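Local atomic coordinates of nicotinate-nucleotide pyrophosphorylase (Ehrlichia chaffeensis, PDB entry 3L0G), a protein that probably catalyses the phosphoribosylation and decarboxylation of quinolinate to nicotinate mononucleotide, a step in NAD(+) biosynthesis. Residues F26-I29 with I30-L34; I123-A126 with S127-S131; L196-Q199 with R200-N204; M236-S239 with E240-A244. All blocks are in the same frame, centred on the assembly; numbering follows the deposited sequence. Where two conformers were deposited one is given.

Interaction 1: residues F26-I29 with I30-L34; sequences FSEI and IHNAL
I30 reaches back one turn to F26, so that its CD1 methyl lies 3.9 Å from F26 CB while its CG1 comes to 3.1 Å from the F26 carbonyl oxygen. The first torsion of I30 explains this: with CG1 beside the backbone N and opposite the carbonyl carbon (chi1 -71°), the longer branch is swung toward the start of the helix. The same oxygen, F26 O, accepts from I30 N at 2.9 Å, the first of four successive i to i+4 bonds, which continue from S27 O to H31 N, from E28 O to N32 N and from I29 O to A33 N. These rungs form the opening of helix 27-38, with F26 at the N-cap position. E28 and N32 run side by side in the same direction, E28 CG 4.0 Å from N32 OD1, their carboxylate and amide planes 55° apart. A water lies between their ends, 3.2 Å from N32 OD1 and closer to E28 OE2, though it has more acceptors around it than protons to give. The stronger partner of that carboxylate is K35 of the second subunit, through a salt bridge. On the inner face I29 and A33 rest on F122 of helix 116-139. The F26 ring turns away from the helix to meet Y163 edge-to-face, and S27 OG bonds to E75.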
ATOM      1  N   PHE C  26       7.791  -2.645  -5.866  1.00 12.76           N
ATOM      2  CA  PHE C  26       6.543  -2.880  -6.577  1.00 11.71           C
ATOM      3  C   PHE C  26       5.512  -3.607  -5.702  1.00 10.63           C
ATOM      4  O   PHE C  26       4.461  -4.032  -6.192  1.00  8.90           O
ATOM      5  CB  PHE C  26       6.817  -3.679  -7.866  1.00 12.27           C
ATOM      6  CG  PHE C  26       7.812  -3.026  -8.798  1.00 11.60           C
ATOM      7  CD1 PHE C  26       7.524  -1.833  -9.404  1.00 13.33           C
ATOM      8  CD2 PHE C  26       9.016  -3.631  -9.082  1.00 12.67           C
ATOM      9  CE1 PHE C  26       8.419  -1.259 -10.285  1.00 13.55           C
ATOM     10  CE2 PHE C  26       9.911  -3.052  -9.934  1.00 15.33           C
ATOM     11  CZ  PHE C  26       9.607  -1.863 -10.545  1.00 13.59           C
ATOM     12  N   SER C  27       5.795  -3.757  -4.405  1.00  9.52           N
ATOM     13  CA  SER C  27       4.934  -4.610  -3.567  1.00  9.07           C
ATOM     14  C   SER C  27       3.480  -4.095  -3.492  1.00  9.33           C
ATOM     15  O   SER C  27       2.522  -4.880  -3.520  1.00  8.94           O
ATOM     16  CB  SER C  27       5.514  -4.768  -2.153  1.00  9.31           C
ATOM     17  OG  SER C  27       6.810  -5.375  -2.182  1.00  7.88           O
ATOM     18  N   GLU C  28       3.308  -2.786  -3.392  1.00  9.62           N
ATOM     19  CA  GLU C  28       1.965  -2.213  -3.282  1.00 10.35           C
ATOM     20  C   GLU C  28       1.150  -2.431  -4.580  1.00 10.11           C
ATOM     21  O   GLU C  28       0.005  -2.892  -4.530  1.00 10.20           O
ATOM     22  CB  GLU C  28       2.019  -0.714  -2.925  1.00 10.68           C
ATOM     23  CG  GLU C  28       0.634  -0.108  -2.759  1.00 13.73           C
ATOM     24  CD  GLU C  28       0.630   1.382  -2.395  1.00 18.19           C
ATOM     25  OE1 GLU C  28       1.662   2.075  -2.609  1.00 19.26           O
ATOM     26  OE2 GLU C  28      -0.432   1.848  -1.895  1.00 20.06           O
ATOM     27  N   ILE C  29       1.736  -2.095  -5.732  1.00  9.99           N
ATOM     28  CA  ILE C  29       1.011  -2.266  -7.010  1.00  9.27           C
ATOM     29  C   ILE C  29       0.764  -3.749  -7.304  1.00  9.06           C
ATOM     30  O   ILE C  29      -0.287  -4.116  -7.819  1.00  8.03           O
ATOM     31  CB  ILE C  29       1.687  -1.537  -8.208  1.00  9.22           C
ATOM     32  CG1 ILE C  29       3.025  -2.192  -8.639  1.00 10.53           C
ATOM     33  CG2 ILE C  29       1.833  -0.058  -7.893  1.00  8.11           C
ATOM     34  CD1 ILE C  29       3.556  -1.579 -10.009  1.00  8.24           C
ATOM     35  N   ILE C  30       1.680  -4.605  -6.874  1.00  8.90           N
ATOM     36  CA  ILE C  30       1.437  -6.057  -6.953  1.00  8.94           C
ATOM     37  C   ILE C  30       0.216  -6.477  -6.155  1.00  9.27           C
ATOM     38  O   ILE C  30      -0.646  -7.160  -6.676  1.00  8.63           O
ATOM     39  CB  ILE C  30       2.681  -6.895  -6.503  1.00  8.39           C
ATOM     40  CG1 ILE C  30       3.772  -6.779  -7.550  1.00  8.83           C
ATOM     41  CG2 ILE C  30       2.309  -8.392  -6.310  1.00  6.96           C
ATOM     42  CD1 ILE C  30       5.171  -7.117  -7.035  1.00  7.05           C
ATOM     43  N   HIS C  31       0.133  -6.055  -4.897  1.00 10.32           N
ATOM     44  CA  HIS C  31      -1.001  -6.415  -4.073  1.00 11.18           C
ATOM     45  C   HIS C  31      -2.339  -5.934  -4.638  1.00 11.02           C
ATOM     46  O   HIS C  31      -3.346  -6.663  -4.542  1.00 10.71           O
ATOM     47  CB  HIS C  31      -0.853  -5.884  -2.645  1.00 12.44           C
ATOM     48  CG  HIS C  31      -2.051  -6.125  -1.782  1.00 14.48           C
ATOM     49  ND1 HIS C  31      -2.264  -7.321  -1.123  1.00 21.20           N
ATOM     50  CD2 HIS C  31      -3.107  -5.330  -1.467  1.00 19.16           C
ATOM     51  CE1 HIS C  31      -3.397  -7.253  -0.442  1.00 20.82           C
ATOM     52  NE2 HIS C  31      -3.931  -6.057  -0.635  1.00 20.39           N
ATOM     53  N   ASN C  32      -2.371  -4.714  -5.158  1.00 10.89           N
ATOM     54  CA  ASN C  32      -3.593  -4.183  -5.745  1.00 11.65           C
ATOM     55  C   ASN C  32      -3.974  -4.944  -7.027  1.00 11.70           C
ATOM     56  O   ASN C  32      -5.149  -5.155  -7.282  1.00 12.91           O
ATOM     57  CB  ASN C  32      -3.492  -2.679  -6.015  1.00 12.10           C
ATOM     58  CG  ASN C  32      -3.358  -1.838  -4.727  1.00 14.37           C
ATOM     59  OD1 ASN C  32      -2.818  -0.741  -4.766  1.00 17.25           O
ATOM     60  ND2 ASN C  32      -3.858  -2.342  -3.598  1.00 14.37           N
ATOM     61  N   ALA C  33      -2.996  -5.356  -7.829  1.00 10.91           N
ATOM     62  CA  ALA C  33      -3.305  -6.167  -9.023  1.00 10.28           C
ATOM     63  C   ALA C  33      -3.830  -7.574  -8.632  1.00  9.46           C
ATOM     64  O   ALA C  33      -4.801  -8.053  -9.199  1.00  8.78           O
ATOM     65  CB  ALA C  33      -2.084  -6.255  -9.969  1.00  9.85           C
ATOM     66  N   LEU C  34      -3.194  -8.215  -7.648  1.00  9.44           N
ATOM     67  CA  LEU C  34      -3.700  -9.485  -7.121  1.00  9.01           C
ATOM     68  C   LEU C  34      -5.083  -9.338  -6.553  1.00  8.75           C
ATOM     69  O   LEU C  34      -5.964 -10.100  -6.926  1.00  9.45           O
ATOM     70  CB  LEU C  34      -2.739 -10.142  -6.095  1.00  8.64           C
ATOM     71  CG  LEU C  34      -1.407 -10.586  -6.688  1.00  9.12           C
ATOM     72  CD1 LEU C  34      -0.315 -10.778  -5.579  1.00  8.58           C
ATOM     73  CD2 LEU C  34      -1.516 -11.860  -7.606  1.00  6.50           C
TER
HETATM   74  O   HOH W   1      -2.739   0.781  -1.904  1.00 22.98           O

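Interaction 2: residues I123-A126 with S127-S131; sequences IQHA and SGIAS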
ATOM      1  N   ILE C 123       4.217  -7.421 -17.227  1.00  8.22           N
ATOM      2  CA  ILE C 123       5.408  -7.451 -18.080  0.50  7.52           C
ATOM      3  C   ILE C 123       5.090  -6.959 -19.483  1.00  7.98           C
ATOM      4  O   ILE C 123       5.920  -6.325 -20.126  1.00  6.27           O
ATOM      5  CB  ILE C 123       6.108  -8.822 -18.100  0.50  7.88           C
ATOM      6  CG1 ILE C 123       5.230  -9.902 -18.730  0.50  6.59           C
ATOM      7  CG2 ILE C 123       6.548  -9.196 -16.679  0.50  8.14           C
ATOM      8  CD1 ILE C 123       5.855 -11.261 -18.692  0.50  7.07           C
ATOM      9  N   GLN C 124       3.868  -7.212 -19.944  1.00  8.04           N
ATOM     10  CA  GLN C 124       3.435  -6.690 -21.227  1.00  8.12           C
ATOM     11  C   GLN C 124       3.357  -5.135 -21.211  1.00  8.02           C
ATOM     12  O   GLN C 124       3.713  -4.483 -22.190  1.00  7.95           O
ATOM     13  CB  GLN C 124       2.073  -7.287 -21.618  1.00  8.71           C
ATOM     14  CG  GLN C 124       2.079  -8.784 -21.932  1.00 10.03           C
ATOM     15  CD  GLN C 124       0.700  -9.258 -22.443  1.00 14.27           C
ATOM     16  OE1 GLN C 124       0.462  -9.320 -23.632  1.00 18.76           O
ATOM     17  NE2 GLN C 124      -0.192  -9.515 -21.554  1.00 11.77           N
ATOM     18  N   HIS C 125       2.856  -4.560 -20.120  1.00  7.69           N
ATOM     19  CA  HIS C 125       2.835  -3.101 -19.947  1.00  6.96           C
ATOM     20  C   HIS C 125       4.255  -2.543 -19.835  1.00  7.16           C
ATOM     21  O   HIS C 125       4.663  -1.649 -20.625  1.00  6.86           O
ATOM     22  CB  HIS C 125       2.066  -2.792 -18.681  1.00  7.01           C
ATOM     23  CG  HIS C 125       1.962  -1.337 -18.336  1.00  7.85           C
ATOM     24  ND1 HIS C 125       0.808  -0.614 -18.541  1.00  6.04           N
ATOM     25  CD2 HIS C 125       2.840  -0.491 -17.740  1.00  5.59           C
ATOM     26  CE1 HIS C 125       0.991   0.624 -18.096  1.00  6.53           C
ATOM     27  NE2 HIS C 125       2.218   0.723 -17.622  1.00  5.99           N
ATOM     28  N   ALA C 126       5.023  -3.072 -18.871  1.00  5.84           N
ATOM     29  CA  ALA C 126       6.373  -2.569 -18.620  1.00  5.75           C
ATOM     30  C   ALA C 126       7.231  -2.721 -19.871  1.00  5.66           C
ATOM     31  O   ALA C 126       7.957  -1.805 -20.219  1.00  5.05           O
ATOM     32  CB  ALA C 126       7.039  -3.253 -17.392  1.00  4.34           C
ATOM     33  N   SER C 127       7.146  -3.871 -20.554  1.00  6.27           N
ATOM     34  CA  SER C 127       7.954  -4.093 -21.745  1.00  6.92           C
ATOM     35  C   SER C 127       7.509  -3.199 -22.919  1.00  6.97           C
ATOM     36  O   SER C 127       8.342  -2.779 -23.745  1.00  7.34           O
ATOM     37  CB  SER C 127       7.980  -5.585 -22.142  1.00  7.28           C
ATOM     38  OG  SER C 127       8.760  -6.342 -21.220  1.00  9.22           O
ATOM     39  N   GLY C 128       6.212  -2.901 -23.000  1.00  6.11           N
ATOM     40  CA  GLY C 128       5.727  -1.956 -24.015  1.00  6.45           C
ATOM     41  C   GLY C 128       6.346  -0.580 -23.850  1.00  6.65           C
ATOM     42  O   GLY C 128       6.801   0.032 -24.810  1.00  7.25           O
ATOM     43  N   ILE C 129       6.399  -0.090 -22.625  1.00  6.95           N
ATOM     44  CA  ILE C 129       7.056   1.205 -22.366  1.00  7.52           C
ATOM     45  C   ILE C 129       8.573   1.172 -22.637  1.00  7.92           C
ATOM     46  O   ILE C 129       9.109   2.029 -23.319  1.00  8.76           O
ATOM     47  CB  ILE C 129       6.752   1.675 -20.956  1.00  7.93           C
ATOM     48  CG1 ILE C 129       5.242   1.939 -20.834  1.00  6.02           C
ATOM     49  CG2 ILE C 129       7.579   2.929 -20.599  1.00  4.92           C
ATOM     50  CD1 ILE C 129       4.746   2.203 -19.373  1.00  5.77           C
ATOM     51  N   ALA C 130       9.260   0.155 -22.143  1.00  8.34           N
ATOM     52  CA  ALA C 130      10.707   0.067 -22.327  1.00  7.78           C
ATOM     53  C   ALA C 130      11.016  -0.012 -23.819  1.00  7.26           C
ATOM     54  O   ALA C 130      11.931   0.630 -24.280  1.00  6.87           O
ATOM     55  CB  ALA C 130      11.279  -1.139 -21.593  1.00  6.91           C
ATOM     56  N   SER C 131      10.214  -0.768 -24.572  1.00  7.38           N
ATOM     57  CA  SER C 131      10.452  -0.932 -25.999  1.00  7.59           C
ATOM     58  C   SER C 131      10.166   0.342 -26.810  1.00  8.00           C
ATOM     59  O   SER C 131      10.952   0.693 -27.689  1.00  7.36           O
ATOM     60  CB  SER C 131       9.645  -2.107 -26.545  1.00  7.70           C
ATOM     61  OG  SER C 131       9.891  -3.290 -25.779  1.00  7.34           O
TER
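H125 and I129 lie alongside each other on one flank of the helix, and the CD1 methyl of I129 comes to 3.4 Å from H125 NE2 and 3.7 Å from H125 CD2. The ring reaches this place because its CG stands anti to the backbone N (chi1 179°), while its NE2 is satisfied by D161 OD1 of helix 158-167, a bond that also helps to fix the ring's rotation. Beneath the pair, I129 N donates to H125 O at 3.1 Å with a nearly straight N-H (164°). The bond from S127 N to I123 O precedes this one along the helix, and that from A130 N to A126 O follows it. G128 N also reaches Q124 O, but from 43° out of the carbonyl plane. Serine hydroxyls add a second layer of satisfaction. S127 O is gripped twice by S131, through the backbone N at 2.9 Å and through OG at 2.6 Å, the two donors arriving from opposite faces of the carbonyl. S131 OG, having given its proton to S127 O, is also paired with V66 N, and S127 OG is hydrogen-bonded to C68 N. These serine hydroxyls link helix 116-139 to the chain around strand 65-66. Its other sides are filled by helix 158-167, where A126 and I129 both meet S164, and by strand 290-294, whose I290 packs on I123 and S127.

Interaction 3: residues L196-Q199 with R200-N204; sequences LAIQ and RLRKN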
ATOM      1  N   LEU C 196       6.957  37.257 -12.033  1.00 10.51           N
ATOM      2  CA  LEU C 196       6.422  37.191 -10.653  1.00 10.93           C
ATOM      3  C   LEU C 196       6.433  35.766 -10.099  1.00 10.70           C
ATOM      4  O   LEU C 196       6.751  35.553  -8.930  1.00 10.79           O
ATOM      5  CB  LEU C 196       5.019  37.792 -10.566  1.00 10.95           C
ATOM      6  CG  LEU C 196       4.395  37.829  -9.172  1.00 10.35           C
ATOM      7  CD1 LEU C 196       5.059  38.892  -8.270  1.00 12.36           C
ATOM      8  CD2 LEU C 196       2.906  38.114  -9.326  1.00 12.25           C
ATOM      9  N   ALA C 197       6.114  34.782 -10.934  1.00 11.41           N
ATOM     10  CA  ALA C 197       6.199  33.372 -10.509  1.00 11.54           C
ATOM     11  C   ALA C 197       7.614  33.002 -10.030  1.00 11.75           C
ATOM     12  O   ALA C 197       7.787  32.421  -8.931  1.00 12.22           O
ATOM     13  CB  ALA C 197       5.732  32.409 -11.659  1.00 11.29           C
ATOM     14  N   ILE C 198       8.629  33.327 -10.836  1.00 11.28           N
ATOM     15  CA  ILE C 198       9.999  32.958 -10.500  1.00 11.48           C
ATOM     16  C   ILE C 198      10.430  33.708  -9.234  1.00 12.82           C
ATOM     17  O   ILE C 198      11.044  33.113  -8.321  1.00 12.67           O
ATOM     18  CB  ILE C 198      11.001  33.272 -11.647  1.00 11.27           C
ATOM     19  CG1 ILE C 198      10.719  32.379 -12.877  1.00 10.36           C
ATOM     20  CG2 ILE C 198      12.446  33.037 -11.158  1.00 11.38           C
ATOM     21  CD1 ILE C 198      11.305  32.907 -14.192  1.00  7.65           C
ATOM     22  N   GLN C 199      10.137  35.014  -9.186  1.00 12.81           N
ATOM     23  CA  GLN C 199      10.460  35.807  -7.991  1.00 14.01           C
ATOM     24  C   GLN C 199       9.922  35.185  -6.701  1.00 13.63           C
ATOM     25  O   GLN C 199      10.665  35.068  -5.691  1.00 13.22           O
ATOM     26  CB  GLN C 199       9.943  37.249  -8.112  1.00 14.01           C
ATOM     27  CG  GLN C 199      10.779  38.163  -9.057  1.00 18.06           C
ATOM     28  CD  GLN C 199      10.224  39.609  -9.127  1.00 22.79           C
ATOM     29  OE1 GLN C 199      10.696  40.449  -9.913  1.00 24.69           O
ATOM     30  NE2 GLN C 199       9.225  39.895  -8.286  1.00 25.80           N
ATOM     31  N   ARG C 200       8.634  34.810  -6.722  1.00 12.90           N
ATOM     32  CA  ARG C 200       7.988  34.201  -5.537  1.00 13.11           C
ATOM     33  C   ARG C 200       8.602  32.872  -5.154  1.00 12.99           C
ATOM     34  O   ARG C 200       8.842  32.610  -3.970  1.00 12.12           O
ATOM     35  CB  ARG C 200       6.487  34.000  -5.779  1.00 13.48           C
ATOM     36  CG  ARG C 200       5.708  35.295  -5.716  1.00 15.57           C
ATOM     37  CD  ARG C 200       4.289  35.033  -6.040  1.00 17.56           C
ATOM     38  NE  ARG C 200       3.442  36.202  -5.859  1.00 18.22           N
ATOM     39  CZ  ARG C 200       2.121  36.177  -6.023  1.00 17.98           C
ATOM     40  NH1 ARG C 200       1.503  35.050  -6.378  1.00 16.74           N
ATOM     41  NH2 ARG C 200       1.417  37.278  -5.834  1.00 16.55           N
ATOM     42  N   LEU C 201       8.831  32.016  -6.151  1.00 12.57           N
ATOM     43  CA  LEU C 201       9.439  30.726  -5.899  1.00 13.15           C
ATOM     44  C   LEU C 201      10.814  30.903  -5.268  1.00 13.93           C
ATOM     45  O   LEU C 201      11.098  30.283  -4.252  1.00 13.93           O
ATOM     46  CB  LEU C 201       9.537  29.854  -7.160  1.00 12.82           C
ATOM     47  CG  LEU C 201       9.920  28.390  -6.866  1.00 11.90           C
ATOM     48  CD1 LEU C 201       8.964  27.381  -7.513  1.00 11.66           C
ATOM     49  CD2 LEU C 201      11.374  28.150  -7.254  1.00 11.97           C
ATOM     50  N   ARG C 202      11.646  31.763  -5.857  1.00 15.20           N
ATOM     51  CA  ARG C 202      12.982  32.023  -5.326  1.00 15.93           C
ATOM     52  C   ARG C 202      12.946  32.590  -3.918  1.00 17.02           C
ATOM     53  O   ARG C 202      13.839  32.307  -3.122  1.00 17.11           O
ATOM     54  CB  ARG C 202      13.761  32.991  -6.217  1.00 15.83           C
ATOM     55  CG  ARG C 202      14.220  32.374  -7.506  1.00 15.47           C
ATOM     56  CD  ARG C 202      15.341  33.160  -8.126  1.00 17.04           C
ATOM     57  NE  ARG C 202      15.929  32.390  -9.209  1.00 14.58           N
ATOM     58  CZ  ARG C 202      16.151  32.845 -10.430  1.00 14.82           C
ATOM     59  NH1 ARG C 202      16.661  32.026 -11.340  1.00 17.29           N
ATOM     60  NH2 ARG C 202      15.891  34.100 -10.750  1.00 15.62           N
ATOM     61  N   LYS C 203      11.937  33.408  -3.624  1.00 17.70           N
ATOM     62  CA  LYS C 203      11.791  33.931  -2.291  1.00 18.80           C
ATOM     63  C   LYS C 203      11.566  32.768  -1.322  1.00 18.76           C
ATOM     64  O   LYS C 203      12.107  32.763  -0.225  1.00 18.63           O
ATOM     65  CB  LYS C 203      10.650  34.948  -2.197  1.00 19.00           C
ATOM     66  CG  LYS C 203      10.387  35.372  -0.763  1.00 21.93           C
ATOM     67  CD  LYS C 203       9.537  36.631  -0.640  1.00 24.66           C
ATOM     68  CE  LYS C 203       9.298  36.969   0.853  1.00 26.42           C
ATOM     69  NZ  LYS C 203       7.952  37.592   1.099  1.00 27.43           N
ATOM     70  N   ASN C 204      10.791  31.781  -1.744  1.00 18.50           N
ATOM     71  CA  ASN C 204      10.404  30.671  -0.861  1.00 19.59           C
ATOM     72  C   ASN C 204      11.343  29.465  -0.828  1.00 20.12           C
ATOM     73  O   ASN C 204      11.491  28.863   0.213  1.00 20.64           O
ATOM     74  CB  ASN C 204       8.989  30.224  -1.183  1.00 19.28           C
ATOM     75  CG  ASN C 204       7.972  31.288  -0.841  1.00 20.14           C
ATOM     76  OD1 ASN C 204       8.037  31.873   0.240  1.00 21.38           O
ATOM     77  ND2 ASN C 204       7.055  31.572  -1.758  1.00 16.93           N
TER
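Helix 194-204, after the short helix 185-191, completes the connection from strand 181-183 to strand 210-214 of the parallel sheet, and along it two aliphatic side chains, L196 and I198, each carry the flat guanidinium of an arginine four residues later. L196 and R200 cross obliquely. The CD2 methyl of L196 sits 3.7 Å above the plane of the R200 guanidinium, displaced toward its rim, and L196 CG is 3.8 Å from R200 NE. The arginine chain is extended from CG to NE, so its methylenes pass L196 O and its guanidinium comes to rest over the leucine methyl CD2. I198 and R202 follow a different pattern, lying side by side and pointing the same way: I198 CG2 covers one guanidinium face, closest to R202 NH2 at 3.6 Å. That branch is available because CG2 rather than CG1 is anti to the backbone N of I198. Backbone bonds hold both pairs in step, R200 N to L196 O at 3.0 Å and R202 N to I198 O at 2.9 Å. In the C-terminal, parallel-stranded domain of the quinolinate phosphoribosyltransferase fold, this helix lies on the outside of the sheet, with I198 and L201 directed at I210 of strand 210-214. The polar ends of the two arginines part company: R202 NH2 is hydrogen-bonded to N226 O within the chain, whereas R200 NH1 forms a salt bridge with E53 of the second subunit and also bonds to I49 O there. At the last turn, N204 N donates to R200 O at 3.1 Å, while N204 ND2 bonds to S48 O of the same second subunit.

Interaction 4: residues M236-S239 with E240-A244; sequences MSIS and EIKKA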
ATOM      1  N   MET C 236       5.879  23.759 -29.613  1.00 19.58           N
ATOM      2  CA  MET C 236       6.372  24.706 -30.587  1.00 19.33           C
ATOM      3  C   MET C 236       6.768  23.979 -31.890  1.00 18.30           C
ATOM      4  O   MET C 236       6.972  22.757 -31.920  1.00 17.77           O
ATOM      5  CB  MET C 236       7.495  25.554 -29.966  1.00 19.20           C
ATOM      6  CG  MET C 236       6.959  26.424 -28.772  1.00 21.66           C
ATOM      7  SD  MET C 236       8.180  27.333 -27.742  1.00 26.03           S
ATOM      8  CE  MET C 236       9.440  27.468 -28.970  1.00 20.58           C
ATOM      9  N   SER C 237       6.835  24.749 -32.965  1.00 16.82           N
ATOM     10  CA  SER C 237       7.200  24.233 -34.265  1.00 16.03           C
ATOM     11  C   SER C 237       8.702  24.039 -34.316  1.00 15.38           C
ATOM     12  O   SER C 237       9.442  24.625 -33.524  1.00 14.62           O
ATOM     13  CB  SER C 237       6.791  25.239 -35.333  1.00 16.07           C
ATOM     14  OG  SER C 237       7.477  26.462 -35.131  1.00 14.18           O
ATOM     15  N   ILE C 238       9.172  23.266 -35.278  1.00 15.09           N
ATOM     16  CA  ILE C 238      10.609  23.121 -35.443  1.00 15.27           C
ATOM     17  C   ILE C 238      11.273  24.500 -35.613  1.00 14.91           C
ATOM     18  O   ILE C 238      12.343  24.755 -35.056  1.00 13.75           O
ATOM     19  CB  ILE C 238      10.956  22.144 -36.589  1.00 15.74           C
ATOM     20  CG1 ILE C 238      12.411  21.700 -36.472  1.00 17.58           C
ATOM     21  CG2 ILE C 238      10.646  22.728 -37.962  1.00 15.49           C
ATOM     22  CD1 ILE C 238      12.608  20.759 -35.299  1.00 16.99           C
ATOM     23  N   SER C 239      10.624  25.398 -36.353  1.00 14.50           N
ATOM     24  CA  SER C 239      11.165  26.748 -36.568  1.00 15.18           C
ATOM     25  C   SER C 239      11.358  27.529 -35.247  1.00 14.66           C
ATOM     26  O   SER C 239      12.430  28.127 -35.008  1.00 13.97           O
ATOM     27  CB  SER C 239      10.297  27.513 -37.606  1.00 15.43           C
ATOM     28  OG  SER C 239      10.117  28.882 -37.280  1.00 17.60           O
ATOM     29  N   GLU C 240      10.342  27.515 -34.389  1.00 14.15           N
ATOM     30  CA  GLU C 240      10.459  28.153 -33.070  1.00 14.45           C
ATOM     31  C   GLU C 240      11.503  27.470 -32.190  1.00 13.29           C
ATOM     32  O   GLU C 240      12.184  28.138 -31.419  1.00 13.05           O
ATOM     33  CB  GLU C 240       9.149  28.140 -32.298  1.00 14.84           C
ATOM     34  CG  GLU C 240       8.213  29.267 -32.617  1.00 18.39           C
ATOM     35  CD  GLU C 240       6.850  29.062 -31.987  1.00 20.23           C
ATOM     36  OE1 GLU C 240       6.198  28.040 -32.273  1.00 23.51           O
ATOM     37  OE2 GLU C 240       6.444  29.915 -31.184  1.00 25.37           O
ATOM     38  N   ILE C 241      11.607  26.148 -32.290  1.00 12.15           N
ATOM     39  CA  ILE C 241      12.576  25.427 -31.494  1.00 11.73           C
ATOM     40  C   ILE C 241      13.971  25.896 -31.907  1.00 11.91           C
ATOM     41  O   ILE C 241      14.814  26.181 -31.055  1.00 10.67           O
ATOM     42  CB  ILE C 241      12.414  23.900 -31.612  1.00 11.25           C
ATOM     43  CG1 ILE C 241      11.115  23.459 -30.939  1.00 10.46           C
ATOM     44  CG2 ILE C 241      13.619  23.163 -30.945  1.00 11.09           C
ATOM     45  CD1 ILE C 241      10.648  22.072 -31.349  1.00  8.50           C
ATOM     46  N   LYS C 242      14.202  25.998 -33.214  1.00 12.64           N
ATOM     47  CA  LYS C 242      15.506  26.443 -33.704  1.00 13.23           C
ATOM     48  C   LYS C 242      15.776  27.871 -33.255  1.00 12.54           C
ATOM     49  O   LYS C 242      16.883  28.193 -32.887  1.00 11.81           O
ATOM     50  CB  LYS C 242      15.623  26.326 -35.223  1.00 13.56           C
ATOM     51  CG  LYS C 242      15.787  24.878 -35.716  1.00 15.88           C
ATOM     52  CD  LYS C 242      15.810  24.820 -37.273  1.00 17.82           C
ATOM     53  CE  LYS C 242      16.087  23.386 -37.789  1.00 18.95           C
ATOM     54  NZ  LYS C 242      16.178  23.337 -39.300  1.00 22.03           N
ATOM     55  N   LYS C 243      14.753  28.719 -33.236  1.00 12.67           N
ATOM     56  CA  LYS C 243      14.952  30.094 -32.761  1.00 13.36           C
ATOM     57  C   LYS C 243      15.292  30.120 -31.284  1.00 12.68           C
ATOM     58  O   LYS C 243      16.093  30.943 -30.852  1.00 12.19           O
ATOM     59  CB  LYS C 243      13.711  30.941 -33.040  1.00 14.59           C
ATOM     60  CG  LYS C 243      13.755  32.358 -32.559  1.00 17.60           C
ATOM     61  CD  LYS C 243      14.500  33.210 -33.538  1.00 24.21           C
ATOM     62  CE  LYS C 243      14.883  34.582 -32.954  1.00 25.79           C
ATOM     63  NZ  LYS C 243      15.442  35.430 -34.038  1.00 25.37           N
ATOM     64  N   ALA C 244      14.657  29.243 -30.502  1.00 12.28           N
ATOM     65  CA  ALA C 244      14.887  29.204 -29.070  1.00 12.54           C
ATOM     66  C   ALA C 244      16.317  28.793 -28.773  1.00 12.31           C
ATOM     67  O   ALA C 244      16.982  29.433 -27.980  1.00 12.77           O
ATOM     68  CB  ALA C 244      13.899  28.250 -28.380  1.00 12.10           C
TER
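The backbone turns from an extended conformation at M236 and S237 into helix at I238, where I241 N donates to S237 O at 2.9 Å and K242 N and K243 N follow with bonds to I238 O and S239 O. At this start the side chains of S237 and E240 exchange bonds with each other's backbone. S237 OG accepts from E240 N at 3.1 Å through an almost straight N-H (169°), its hydroxyl held between the backbone N and the carbonyl carbon (chi1 61°), which turns it toward the amide of E240 in the first turn. The reciprocal bond, from S237 N to E240 OE1, is weak at 3.4 Å. A carboxylate at this end of a helix is likely to be stabilised by the helix dipole. M236 crosses E240 at about a right angle; its chain bends at chi3 and brings CE to 3.4 Å from E240 CB, while its CB lies 3.6 Å from E240 OE1. On the inner side I241 lays CG1 3.3 Å from S237 O, and beyond it I241 packs on L233 of strand 230-234 and on T271 and V273. The reciprocal serine and glutamate pair is a capping box, here starting helix 238-248 in the beta-alpha-beta unit that connects strand 230-234 with strand 253-257.

In the fold
All four examples are local contacts, chiefly between residues three to four apart, on separate helices, and none touches another. Interactions 1 and 2 are the nearest neighbours, centres 17 Å apart and nearest atoms about 7 Å; F122, just before interaction 2, receives I29 and A33 of interaction 1, and both contacts pack on helix 158-167. Interactions 3 and 4, centres 27 Å apart, decorate the parallel-stranded domain, with interaction 4 about 43 Å from interaction 1 between centres, on the opposite side of the chain's centre. Interactions 1 and 3 both meet the second subunit, whereas interaction 4 touches no other chain. Interaction 2, 9 Å from the chain's centre, is the most central.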